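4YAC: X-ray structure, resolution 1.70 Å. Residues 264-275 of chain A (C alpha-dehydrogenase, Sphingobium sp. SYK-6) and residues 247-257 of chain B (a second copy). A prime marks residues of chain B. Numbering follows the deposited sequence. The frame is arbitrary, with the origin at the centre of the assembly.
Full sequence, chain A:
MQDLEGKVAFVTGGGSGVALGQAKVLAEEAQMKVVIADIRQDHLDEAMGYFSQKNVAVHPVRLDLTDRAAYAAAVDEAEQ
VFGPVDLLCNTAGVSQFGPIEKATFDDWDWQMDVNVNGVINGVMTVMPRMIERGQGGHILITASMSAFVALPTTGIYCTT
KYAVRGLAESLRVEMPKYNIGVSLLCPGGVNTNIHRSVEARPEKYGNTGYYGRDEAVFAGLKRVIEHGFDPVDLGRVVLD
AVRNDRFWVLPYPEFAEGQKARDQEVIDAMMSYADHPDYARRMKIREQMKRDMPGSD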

# COMPACT_ATOMS: atom_id res chain seq x y z
N GLN A 264 2.24 16.82 -6.47
CA GLN A 264 2.30 17.53 -7.75
C GLN A 264 2.90 16.65 -8.84
O GLN A 264 2.51 16.75 -10.00
CB GLN A 264 3.12 18.82 -7.61
CG GLN A 264 2.96 19.77 -8.79
CD GLN A 264 1.53 20.22 -8.98
OE1 GLN A 264 0.85 20.60 -8.02
NE2 GLN A 264 1.05 20.16 -10.21
N GLU A 265 3.84 15.79 -8.45
CA GLU A 265 4.43 14.83 -9.38
C GLU A 265 3.34 13.99 -10.04
O GLU A 265 3.32 13.83 -11.26
CB GLU A 265 5.42 13.92 -8.65
CG GLU A 265 6.84 14.03 -9.17
CD GLU A 265 7.78 13.05 -8.49
OE1 GLU A 265 7.31 12.01 -7.99
OE2 GLU A 265 9.00 13.32 -8.47
N VAL A 266 2.45 13.46 -9.22
CA VAL A 266 1.35 12.62 -9.70
C VAL A 266 0.40 13.42 -10.59
O VAL A 266 0.05 12.99 -11.68
CB VAL A 266 0.58 11.99 -8.52
CG1 VAL A 266 -0.74 11.37 -8.98
CG2 VAL A 266 1.44 10.94 -7.82
N ILE A 267 -0.02 14.59 -10.11
CA ILE A 267 -0.90 15.46 -10.87
C ILE A 267 -0.28 15.80 -12.23
O ILE A 267 -0.95 15.72 -13.26
CB ILE A 267 -1.21 16.77 -10.10
CG1 ILE A 267 -1.89 16.46 -8.76
CG2 ILE A 267 -2.08 17.71 -10.93
CD1 ILE A 267 -3.15 15.63 -8.86
N ASP A 268 1.00 16.16 -12.22
CA ASP A 268 1.70 16.51 -13.45
C ASP A 268 1.76 15.32 -14.40
O ASP A 268 1.64 15.49 -15.62
CB ASP A 268 3.11 17.02 -13.15
CG ASP A 268 3.12 18.40 -12.52
OD1 ASP A 268 2.06 19.07 -12.53
OD2 ASP A 268 4.18 18.83 -12.02
N ALA A 269 1.95 14.13 -13.85
CA ALA A 269 2.02 12.92 -14.66
C ALA A 269 0.69 12.67 -15.35
O ALA A 269 0.64 12.37 -16.55
CB ALA A 269 2.41 11.73 -13.81
N MET A 270 -0.40 12.78 -14.59
CA MET A 270 -1.74 12.65 -15.16
C MET A 270 -1.97 13.69 -16.24
O MET A 270 -2.47 13.38 -17.32
CB MET A 270 -2.81 12.80 -14.07
CG MET A 270 -2.79 11.72 -13.01
SD MET A 270 -4.04 12.04 -11.76
CE MET A 270 -3.89 10.57 -10.74
N MET A 271 -1.60 14.94 -15.95
CA MET A 271 -1.84 16.04 -16.87
C MET A 271 -0.90 16.00 -18.08
O MET A 271 -1.15 16.68 -19.08
CB MET A 271 -1.69 17.38 -16.15
CG MET A 271 -2.79 17.69 -15.13
SD MET A 271 -4.48 17.51 -15.77
CE MET A 271 -4.38 18.47 -17.28
N SER A 272 0.16 15.21 -18.01
CA SER A 272 1.13 15.14 -19.10
C SER A 272 0.55 14.42 -20.31
O SER A 272 1.09 14.50 -21.41
CB SER A 272 2.42 14.46 -18.65
OG SER A 272 2.24 13.06 -18.52
N TYR A 273 -0.56 13.70 -20.10
CA TYR A 273 -1.26 13.02 -21.19
C TYR A 273 -2.47 13.83 -21.66
O TYR A 273 -3.32 13.32 -22.39
CB TYR A 273 -1.72 11.63 -20.75
CG TYR A 273 -0.61 10.63 -20.52
CD1 TYR A 273 -0.23 9.75 -21.52
CD2 TYR A 273 0.05 10.56 -19.30
CE1 TYR A 273 0.78 8.82 -21.31
CE2 TYR A 273 1.06 9.64 -19.08
CZ TYR A 273 1.42 8.77 -20.09
OH TYR A 273 2.42 7.85 -19.88
N ALA A 274 -2.56 15.09 -21.23
CA ALA A 274 -3.69 15.95 -21.58
C ALA A 274 -3.78 16.20 -23.08
O ALA A 274 -4.78 15.87 -23.72
CB ALA A 274 -3.59 17.27 -20.83
N ASP A 275 -2.72 16.78 -23.64
CA ASP A 275 -2.67 17.12 -25.06
C ASP A 275 -2.77 15.90 -25.98
O ASP A 275 -2.92 16.03 -27.19
CB ASP A 275 -1.37 17.88 -25.36
CG ASP A 275 -0.14 17.04 -25.07
OD1 ASP A 275 0.41 16.44 -26.01
OD2 ASP A 275 0.28 16.98 -23.89
N PHE B 247 8.41 7.12 -14.44
CA PHE B 247 7.93 6.37 -13.29
C PHE B 247 6.41 6.35 -13.20
O PHE B 247 5.80 5.29 -13.17
CB PHE B 247 8.50 6.92 -12.00
CG PHE B 247 7.99 6.20 -10.79
CD1 PHE B 247 8.46 4.93 -10.49
CD2 PHE B 247 7.03 6.76 -9.97
CE1 PHE B 247 8.00 4.24 -9.39
CE2 PHE B 247 6.56 6.08 -8.87
CZ PHE B 247 7.04 4.82 -8.58
N TRP B 248 5.81 7.54 -13.11
CA TRP B 248 4.36 7.65 -13.00
C TRP B 248 3.69 7.48 -14.36
O TRP B 248 3.67 8.41 -15.17
CB TRP B 248 3.95 9.01 -12.41
CG TRP B 248 4.34 9.20 -10.98
CD1 TRP B 248 5.21 10.14 -10.49
CD2 TRP B 248 3.88 8.45 -9.85
NE1 TRP B 248 5.31 10.02 -9.13
CE2 TRP B 248 4.50 8.99 -8.71
CE3 TRP B 248 2.99 7.38 -9.69
CZ2 TRP B 248 4.27 8.49 -7.43
CZ3 TRP B 248 2.76 6.89 -8.42
CH2 TRP B 248 3.40 7.44 -7.31
N VAL B 249 3.15 6.29 -14.61
CA VAL B 249 2.41 6.04 -15.84
C VAL B 249 0.92 6.02 -15.51
O VAL B 249 0.33 4.97 -15.25
CB VAL B 249 2.84 4.72 -16.51
CG1 VAL B 249 2.29 4.65 -17.93
CG2 VAL B 249 4.36 4.61 -16.55
N LEU B 250 0.34 7.21 -15.51
CA LEU B 250 -1.05 7.44 -15.14
C LEU B 250 -1.75 8.19 -16.27
O LEU B 250 -1.97 9.40 -16.16
CB LEU B 250 -1.14 8.24 -13.83
CG LEU B 250 -0.15 7.90 -12.72
CD1 LEU B 250 -0.07 9.05 -11.72
CD2 LEU B 250 -0.54 6.62 -12.02
N PRO B 251 -2.09 7.50 -17.36
CA PRO B 251 -2.51 8.22 -18.56
C PRO B 251 -3.97 8.69 -18.53
O PRO B 251 -4.69 8.53 -19.52
CB PRO B 251 -2.27 7.20 -19.67
CG PRO B 251 -2.47 5.89 -19.02
CD PRO B 251 -2.03 6.04 -17.58
N TYR B 252 -4.39 9.29 -17.42
CA TYR B 252 -5.77 9.75 -17.26
C TYR B 252 -5.83 11.13 -16.61
O TYR B 252 -5.95 11.24 -15.39
CB TYR B 252 -6.57 8.75 -16.44
CG TYR B 252 -6.35 7.33 -16.88
CD1 TYR B 252 -6.77 6.90 -18.13
CD2 TYR B 252 -5.70 6.42 -16.06
CE1 TYR B 252 -6.56 5.60 -18.54
CE2 TYR B 252 -5.48 5.12 -16.46
CZ TYR B 252 -5.92 4.72 -17.71
OH TYR B 252 -5.71 3.43 -18.13
N PRO B 253 -5.76 12.20 -17.43
CA PRO B 253 -5.81 13.57 -16.89
C PRO B 253 -7.13 13.87 -16.17
O PRO B 253 -7.21 14.85 -15.43
CB PRO B 253 -5.66 14.45 -18.14
CG PRO B 253 -5.10 13.56 -19.19
CD PRO B 253 -5.57 12.18 -18.89
N GLU B 254 -8.14 13.03 -16.39
CA GLU B 254 -9.43 13.19 -15.72
C GLU B 254 -9.31 13.18 -14.21
O GLU B 254 -9.92 13.98 -13.51
CB GLU B 254 -10.39 12.07 -16.12
CG GLU B 254 -10.55 11.86 -17.58
CD GLU B 254 -9.64 10.79 -18.14
OE1 GLU B 254 -8.41 10.96 -18.06
OE2 GLU B 254 -10.16 9.77 -18.64
N PHE B 255 -8.52 12.23 -13.71
CA PHE B 255 -8.44 11.96 -12.29
C PHE B 255 -7.69 13.05 -11.53
O PHE B 255 -7.59 13.00 -10.30
CB PHE B 255 -7.76 10.59 -12.07
CG PHE B 255 -8.54 9.43 -12.65
CD1 PHE B 255 -9.92 9.40 -12.59
CD2 PHE B 255 -7.88 8.37 -13.24
CE1 PHE B 255 -10.63 8.34 -13.12
CE2 PHE B 255 -8.59 7.30 -13.77
CZ PHE B 255 -9.96 7.29 -13.71
N ALA B 256 -7.18 14.04 -12.26
CA ALA B 256 -6.37 15.10 -11.66
C ALA B 256 -7.14 15.87 -10.59
O ALA B 256 -6.71 15.92 -9.43
CB ALA B 256 -5.88 16.05 -12.74
N GLU B 257 -8.26 16.48 -10.96
CA GLU B 257 -9.01 17.31 -10.02
C GLU B 257 -9.50 16.48 -8.84
O GLU B 257 -9.50 16.95 -7.70
CB GLU B 257 -10.20 17.99 -10.72
CG GLU B 257 -9.81 19.07 -11.74
CD GLU B 257 -8.87 20.12 -11.18
OE1 GLU B 257 -9.25 20.80 -10.20
OE2 GLU B 257 -7.75 20.27 -11.71

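The contact between the two copies is largely apolar, burying 770 Å² summed over both stretches, and it contains a single hydrogen bond between them. Trp248′ NE1 donates to Glu265 OE1 at 3.0 Å with an N-H...acceptor angle of 159°, and the carboxylate oxygen lies near the indole plane, at the ring edge, where the N-H points. Glu265 meets it with chi1 between wells at -118° and chi2 t at -176°, extended about its CB-CG bond. The same indole, with chi1 m and chi2 117°, offers one face to Val266: Val266 CG2 sits 3.8 Å from the centroid of the six-membered ring of Trp248′ and 14° off its normal, a CH-pi contact. The t rotamer of Val266 also leaves Val266 CG1 3.7 Å from Leu250′ CD1, so its two methyls meet different residues. Ala269, one turn further along the helix, brings CB to 3.4 Å from Trp248′ CB.

Met270 is the most covered residue of its stretch. The m, t, t rotamer of Met270 carries its SD to 4.0 Å from Phe255′ CB, while Met270 CG lies 3.9 Å from Leu250′ CB. Its backbone takes part too: Met270 CA approaches Leu250′ O at 3.4 Å, with 169° at the hydrogen, a nearly linear CA-H...O contact. Met271 behaves differently. Its CA-to-CB bond points away from chain B, but the m, m, m rotamer folds the chain back, placing Met271 SD 3.6 Å from Ala256′ CB and 4.0 Å from Pro253′ CB.

The type I turn from Met271 to Ala274 includes Tyr273, whose CA-to-CB bond points toward chain B. With chi1 m and chi2 -95°, the Tyr273 ring receives Pro251′ CA over one face, 3.7 Å from the Tyr273 centroid and 19° off the normal, a CH-pi contact. Tyr273 OH reaches within 3.7 Å of Val249′ CG1.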